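Local atomic coordinates of CHAD domain (Ricinus communis, PDB entry 6QV5), a protein that probably binds inorganic polyphosphate through an all-helical CHAD domain, and also carries a zinc ion. Residues Leu18-Asp23 and Pro31-Asn36; Leu38-Arg43 and Val64-Ser69. One frame throughout, in Å; residues are numbered along the deposited sequence. Where two conformers were deposited one is given.

Interaction 1 (Leu18-Asp23 and Pro31-Asn36); sequences LALDAD and PAILGN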
loop_
_atom_site.group_PDB
_atom_site.type_symbol
_atom_site.label_atom_id
_atom_site.label_comp_id
_atom_site.label_asym_id
_atom_site.label_seq_id
_atom_site.Cartn_x
_atom_site.Cartn_y
_atom_site.Cartn_z
ATOM N N LEU A 18 10.372 9.499 -10.544
ATOM C CA LEU A 18 11.255 8.753 -11.435
ATOM C C LEU A 18 10.919 9.021 -12.902
ATOM O O LEU A 18 9.914 8.524 -13.418
ATOM C CB LEU A 18 11.221 7.247 -11.100
ATOM C CG LEU A 18 12.307 6.364 -11.727
ATOM C CD1 LEU A 18 13.652 6.548 -11.031
ATOM C CD2 LEU A 18 11.912 4.910 -11.661
ATOM N N ALA A 19 11.758 9.837 -13.561
ATOM C CA ALA A 19 11.594 10.199 -14.966
ATOM C C ALA A 19 12.620 9.457 -15.831
ATOM O O ALA A 19 13.748 9.925 -16.018
ATOM C CB ALA A 19 11.711 11.708 -15.144
ATOM N N LEU A 20 12.226 8.270 -16.321
ATOM C CA LEU A 20 13.065 7.424 -17.169
ATOM C C LEU A 20 13.053 7.934 -18.605
ATOM O O LEU A 20 12.041 8.483 -19.054
ATOM C CB LEU A 20 12.571 5.963 -17.146
ATOM C CG LEU A 20 12.748 5.164 -15.853
ATOM C CD1 LEU A 20 11.794 3.991 -15.818
ATOM C CD2 LEU A 20 14.180 4.661 -15.697
ATOM N N ASP A 21 14.168 7.729 -19.332
ATOM C CA ASP A 21 14.290 8.113 -20.739
ATOM C C ASP A 21 13.428 7.177 -21.592
ATOM O O ASP A 21 13.216 6.024 -21.208
ATOM C CB ASP A 21 15.759 8.050 -21.198
ATOM C CG ASP A 21 16.664 9.100 -20.582
ATOM O OD1 ASP A 21 16.411 10.308 -20.800
ATOM O OD2 ASP A 21 17.640 8.717 -19.903
ATOM N N ALA A 22 12.915 7.678 -22.730
ATOM C CA ALA A 22 12.074 6.900 -23.646
ATOM C C ALA A 22 12.849 5.742 -24.290
ATOM O O ALA A 22 12.276 4.674 -24.511
ATOM C CB ALA A 22 11.497 7.807 -24.722
ATOM N N ASP A 23 14.152 5.955 -24.560
ATOM C CA ASP A 23 15.056 4.980 -25.177
ATOM C C ASP A 23 15.835 4.125 -24.152
ATOM O O ASP A 23 16.745 3.388 -24.542
ATOM C CB ASP A 23 16.014 5.696 -26.153
ATOM C CG ASP A 23 16.931 6.722 -25.507
ATOM O OD1 ASP A 23 16.420 7.608 -24.779
ATOM O OD2 ASP A 23 18.159 6.650 -25.739
ATOM N N PRO A 31 16.955 -1.411 -11.966
ATOM C CA PRO A 31 17.614 -0.907 -10.748
ATOM C C PRO A 31 17.156 0.498 -10.348
ATOM O O PRO A 31 17.286 0.860 -9.180
ATOM C CB PRO A 31 19.102 -0.950 -11.102
ATOM C CG PRO A 31 19.140 -0.784 -12.568
ATOM C CD PRO A 31 17.897 -1.429 -13.108
ATOM N N ALA A 32 16.626 1.284 -11.309
ATOM C CA ALA A 32 16.121 2.635 -11.055
ATOM C C ALA A 32 14.780 2.581 -10.320
ATOM O O ALA A 32 14.563 3.381 -9.410
ATOM C CB ALA A 32 15.983 3.406 -12.358
ATOM N N ILE A 33 13.896 1.625 -10.700
ATOM C CA ILE A 33 12.575 1.395 -10.099
ATOM C C ILE A 33 12.732 0.832 -8.679
ATOM O O ILE A 33 12.156 1.389 -7.740
ATOM C CB ILE A 33 11.675 0.502 -11.019
ATOM C CG1 ILE A 33 11.198 1.290 -12.257
ATOM C CG2 ILE A 33 10.475 -0.104 -10.257
ATOM C CD1 ILE A 33 10.880 0.456 -13.480
ATOM N N LEU A 34 13.516 -0.260 -8.527
ATOM C CA LEU A 34 13.756 -0.899 -7.229
ATOM C C LEU A 34 14.567 -0.022 -6.280
ATOM O O LEU A 34 14.313 -0.041 -5.077
ATOM C CB LEU A 34 14.397 -2.287 -7.380
ATOM C CG LEU A 34 13.509 -3.416 -7.918
ATOM C CD1 LEU A 34 14.313 -4.671 -8.097
ATOM C CD2 LEU A 34 12.337 -3.717 -6.982
ATOM N N GLY A 35 15.506 0.749 -6.837
ATOM C CA GLY A 35 16.338 1.690 -6.093
ATOM C C GLY A 35 15.520 2.825 -5.509
ATOM O O GLY A 35 15.791 3.273 -4.393
ATOM N N ASN A 36 14.493 3.274 -6.259
ATOM C CA ASN A 36 13.545 4.316 -5.860
ATOM C C ASN A 36 12.677 3.799 -4.702
ATOM O O ASN A 36 12.373 4.558 -3.780
ATOM C CB ASN A 36 12.667 4.714 -7.053
ATOM C CG ASN A 36 11.780 5.907 -6.803
ATOM O OD1 ASN A 36 10.688 5.793 -6.239
ATOM N ND2 ASN A 36 12.230 7.077 -7.229
#
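L18 and L20, two leucines of the extended loop that leads into helix 26-42, lie against one flank of that helix, where A32, I33 and N36 meet them. L18 does most of the touching. Its CG is anti to the backbone N (chi1 -167°), and the two methyls beyond it spread over the first turn of 31-36. L18 CD2 rests on the CG1 methylene of I33 at 3.7 Å, the two side chains crossing at about a right angle. L18 CD1 comes 3.7 Å from the carbonyl O of A32 and 4.1 Å from the CB of the same residue. Farther up the helix, N36 slides past L18 in the opposite direction, its ND2 lying 4.0 Å from L18 CB. The amide is gripped at both ends: ND2 donates to the carbonyl O of Q16, just upstream in the loop, and OD1 accepts from R66 NH1 on helix 54-73. L20, two residues along, has its CB directed at the helix as L18 does. L20 CD2 sits 4.0 Å from A32 CB, so that this one methyl is met by both leucines. L20 CD1 faces the tip of I33 more loosely, 4.3 Å from its CD1; beyond the pair, L20 also touches L221, and I33 reaches F74 and F218. The oxygen of A32 that L18 approaches is already used within the helix, accepting N36 N at 3.2 Å. The four side-chain pairs among L18, L20, A32 and I33 are hydrocarbon to hydrocarbon, leucine methyls against the A32 methyl and the I33 side chain; toward A32 O and the N36 amide L18 makes van der Waals contact. A polar tie of this loop to the helix is made one step outside, by N36 to Q16. Dispersion and burial of hydrocarbon hold the leucines; the N36 amide, bonded at both ends, probably has its flip fixed.

Interaction 2 (Leu38-Arg43 and Val64-Ser69); sequences LEHIQR and VRRLRS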
loop_
_atom_site.group_PDB
_atom_site.type_symbol
_atom_site.label_atom_id
_atom_site.label_comp_id
_atom_site.label_asym_id
_atom_site.label_seq_id
_atom_site.Cartn_x
_atom_site.Cartn_y
_atom_site.Cartn_z
ATOM N N LEU A 38 13.558 1.197 -2.551
ATOM C CA LEU A 38 14.452 1.002 -1.407
ATOM C C LEU A 38 14.803 2.322 -0.727
ATOM O O LEU A 38 14.870 2.355 0.499
ATOM C CB LEU A 38 15.719 0.221 -1.794
ATOM C CG LEU A 38 15.532 -1.261 -2.158
ATOM C CD1 LEU A 38 16.739 -1.789 -2.914
ATOM C CD2 LEU A 38 15.257 -2.119 -0.927
ATOM N N GLU A 39 14.977 3.412 -1.511
ATOM C CA GLU A 39 15.258 4.761 -0.996
ATOM C C GLU A 39 14.045 5.280 -0.207
ATOM O O GLU A 39 14.222 5.864 0.862
ATOM C CB GLU A 39 15.622 5.725 -2.141
ATOM C CG GLU A 39 16.005 7.130 -1.690
ATOM C CD GLU A 39 16.016 8.203 -2.766
ATOM O OE1 GLU A 39 15.104 8.208 -3.625
ATOM O OE2 GLU A 39 16.932 9.055 -2.734
ATOM N N HIS A 40 12.821 5.025 -0.718
ATOM C CA HIS A 40 11.550 5.416 -0.096
ATOM C C HIS A 40 11.382 4.768 1.292
ATOM O O HIS A 40 10.847 5.400 2.202
ATOM C CB HIS A 40 10.371 5.074 -1.032
ATOM C CG HIS A 40 9.055 5.699 -0.669
ATOM N ND1 HIS A 40 7.874 5.262 -1.243
ATOM C CD2 HIS A 40 8.773 6.718 0.180
ATOM C CE1 HIS A 40 6.916 6.006 -0.713
ATOM N NE2 HIS A 40 7.409 6.899 0.145
ATOM N N ILE A 41 11.887 3.532 1.455
ATOM C CA ILE A 41 11.865 2.781 2.714
ATOM C C ILE A 41 12.960 3.310 3.664
ATOM O O ILE A 41 12.649 3.684 4.799
ATOM C CB ILE A 41 12.008 1.245 2.447
ATOM C CG1 ILE A 41 10.845 0.707 1.585
ATOM C CG2 ILE A 41 12.138 0.444 3.755
ATOM C CD1 ILE A 41 11.133 -0.577 0.807
ATOM N N GLN A 42 14.228 3.332 3.174
ATOM C CA GLN A 42 15.430 3.748 3.905
ATOM C C GLN A 42 15.369 5.175 4.472
ATOM O O GLN A 42 15.741 5.383 5.626
ATOM C CB GLN A 42 16.675 3.554 3.015
ATOM C CG GLN A 42 18.013 3.891 3.671
ATOM C CD GLN A 42 18.498 5.283 3.331
ATOM O OE1 GLN A 42 18.670 5.649 2.161
ATOM N NE2 GLN A 42 18.739 6.089 4.353
ATOM N N ARG A 43 14.935 6.158 3.663
ATOM C CA ARG A 43 14.888 7.564 4.088
ATOM C C ARG A 43 13.844 7.872 5.183
ATOM O O ARG A 43 13.821 8.995 5.695
ATOM C CB ARG A 43 14.721 8.506 2.885
ATOM C CG ARG A 43 15.896 8.498 1.895
ATOM C CD ARG A 43 17.111 9.277 2.373
ATOM N NE ARG A 43 16.923 10.722 2.238
ATOM C CZ ARG A 43 17.204 11.607 3.189
ATOM N NH1 ARG A 43 17.686 11.206 4.360
ATOM N NH2 ARG A 43 17.003 12.902 2.978
ATOM N N VAL A 64 7.268 -0.068 1.178
ATOM C CA VAL A 64 7.319 -1.532 1.262
ATOM C C VAL A 64 6.320 -2.128 0.257
ATOM O O VAL A 64 6.674 -3.064 -0.466
ATOM C CB VAL A 64 7.118 -2.045 2.719
ATOM C CG1 VAL A 64 6.948 -3.564 2.774
ATOM C CG2 VAL A 64 8.278 -1.614 3.614
ATOM N N ARG A 65 5.099 -1.552 0.185
ATOM C CA ARG A 65 4.042 -1.958 -0.747
ATOM C C ARG A 65 4.470 -1.747 -2.199
ATOM O O ARG A 65 4.230 -2.624 -3.032
ATOM C CB ARG A 65 2.741 -1.194 -0.471
ATOM C CG ARG A 65 1.849 -1.863 0.551
ATOM C CD ARG A 65 0.418 -1.392 0.399
ATOM N NE ARG A 65 -0.341 -1.560 1.637
ATOM C CZ ARG A 65 -0.456 -0.626 2.576
ATOM N NH1 ARG A 65 0.131 0.555 2.424
ATOM N NH2 ARG A 65 -1.167 -0.862 3.670
ATOM N N ARG A 66 5.119 -0.593 -2.491
ATOM C CA ARG A 66 5.637 -0.229 -3.817
ATOM C C ARG A 66 6.726 -1.210 -4.253
ATOM O O ARG A 66 6.763 -1.594 -5.421
ATOM C CB ARG A 66 6.193 1.206 -3.815
ATOM C CG ARG A 66 5.123 2.280 -3.907
ATOM C CD ARG A 66 5.697 3.683 -3.831
ATOM N NE ARG A 66 6.344 4.080 -5.081
ATOM C CZ ARG A 66 7.656 4.212 -5.243
ATOM N NH1 ARG A 66 8.153 4.570 -6.419
ATOM N NH2 ARG A 66 8.484 3.993 -4.228
ATOM N N LEU A 67 7.589 -1.629 -3.304
ATOM C CA LEU A 67 8.668 -2.587 -3.532
ATOM C C LEU A 67 8.107 -3.974 -3.874
ATOM O O LEU A 67 8.569 -4.588 -4.836
ATOM C CB LEU A 67 9.598 -2.651 -2.301
ATOM C CG LEU A 67 10.789 -3.619 -2.366
ATOM C CD1 LEU A 67 11.939 -3.040 -3.182
ATOM C CD2 LEU A 67 11.269 -3.974 -0.975
ATOM N N ARG A 68 7.105 -4.450 -3.101
ATOM C CA ARG A 68 6.463 -5.750 -3.305
ATOM C C ARG A 68 5.754 -5.836 -4.663
ATOM O O ARG A 68 5.870 -6.861 -5.338
ATOM C CB ARG A 68 5.503 -6.084 -2.156
ATOM C CG ARG A 68 5.381 -7.582 -1.910
ATOM C CD ARG A 68 4.038 -7.967 -1.324
ATOM N NE ARG A 68 3.974 -7.740 0.121
ATOM C CZ ARG A 68 4.287 -8.650 1.040
ATOM N NH1 ARG A 68 4.703 -9.857 0.676
ATOM N NH2 ARG A 68 4.186 -8.359 2.330
ATOM N N SER A 69 5.054 -4.751 -5.072
ATOM C CA SER A 69 4.361 -4.677 -6.362
ATOM C C SER A 69 5.360 -4.630 -7.524
ATOM O O SER A 69 5.087 -5.206 -8.578
ATOM C CB SER A 69 3.406 -3.486 -6.410
ATOM O OG SER A 69 4.091 -2.248 -6.312
#
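I41 and L38 of helix 26-42 meet V64 and L67 of helix 54-73, two helices running nearly antiparallel here; the axes of segments 38-42 and 64-69 approach to 9.0 Å and cross at -157°. The CA atoms come nearest at I41 and V64, 6.4 Å apart. I41 CG1 lies anti to its own carbonyl carbon (chi1 -61°), and is 4.0 Å from V64 CG2. I41 CD1 goes on to L67 CD2 at 3.8 Å; the I41 side chain crosses those of V64 and L67 at about a right angle. L38 starts out directed away from 64-69, but its end turns back, bringing CD2 to 4.1 Å from L67 CD1. Beside this hydrocarbon patch, H40 and R66 cross with ring and guanidinium planes 64° apart. R66 CD lies at the ring edge, in plane, 3.7 Å from H40 ND1, and R66 NH2 gives H40 ND1 a weak, bent hydrogen bond of 3.3 Å. Each group has a stronger partner elsewhere: H40 NE2 bonds Q59 OE1, and R66 NH1 bonds N36 OD1. The pair thus belongs to a polar chain from Q59 to N36, with the weak H40-R66 bond as its middle link. Helices 26-42 and 54-73 form an antiparallel pair of the all-helical CHAD domain, flanked by 147-163, whose L156 touches L38 and L67, and by 198-217, whose Y213 and F217 pack on R66.

Overall arrangement
Both interactions use helix 26-42, at successive stretches, with centres about 14 Å apart. Interaction 1 lies toward the periphery, about 20 Å from the chain centre and partly buried, and fastens an irregular N-terminal loop to the helix; interaction 2, at about 10 Å, is a buried helix-to-helix contact in the bundle. The first has no polar bond between its segments and rests mainly on aliphatic contacts, whereas the second adds a weak polar pair to its aliphatic patch. They join physically: N36 OD1 and R66 NH1, 2.8 Å apart, make a probable hydrogen bond, and L34 CD2 packs on L67 CD1. Both lie away from the zinc site of H52 and H138.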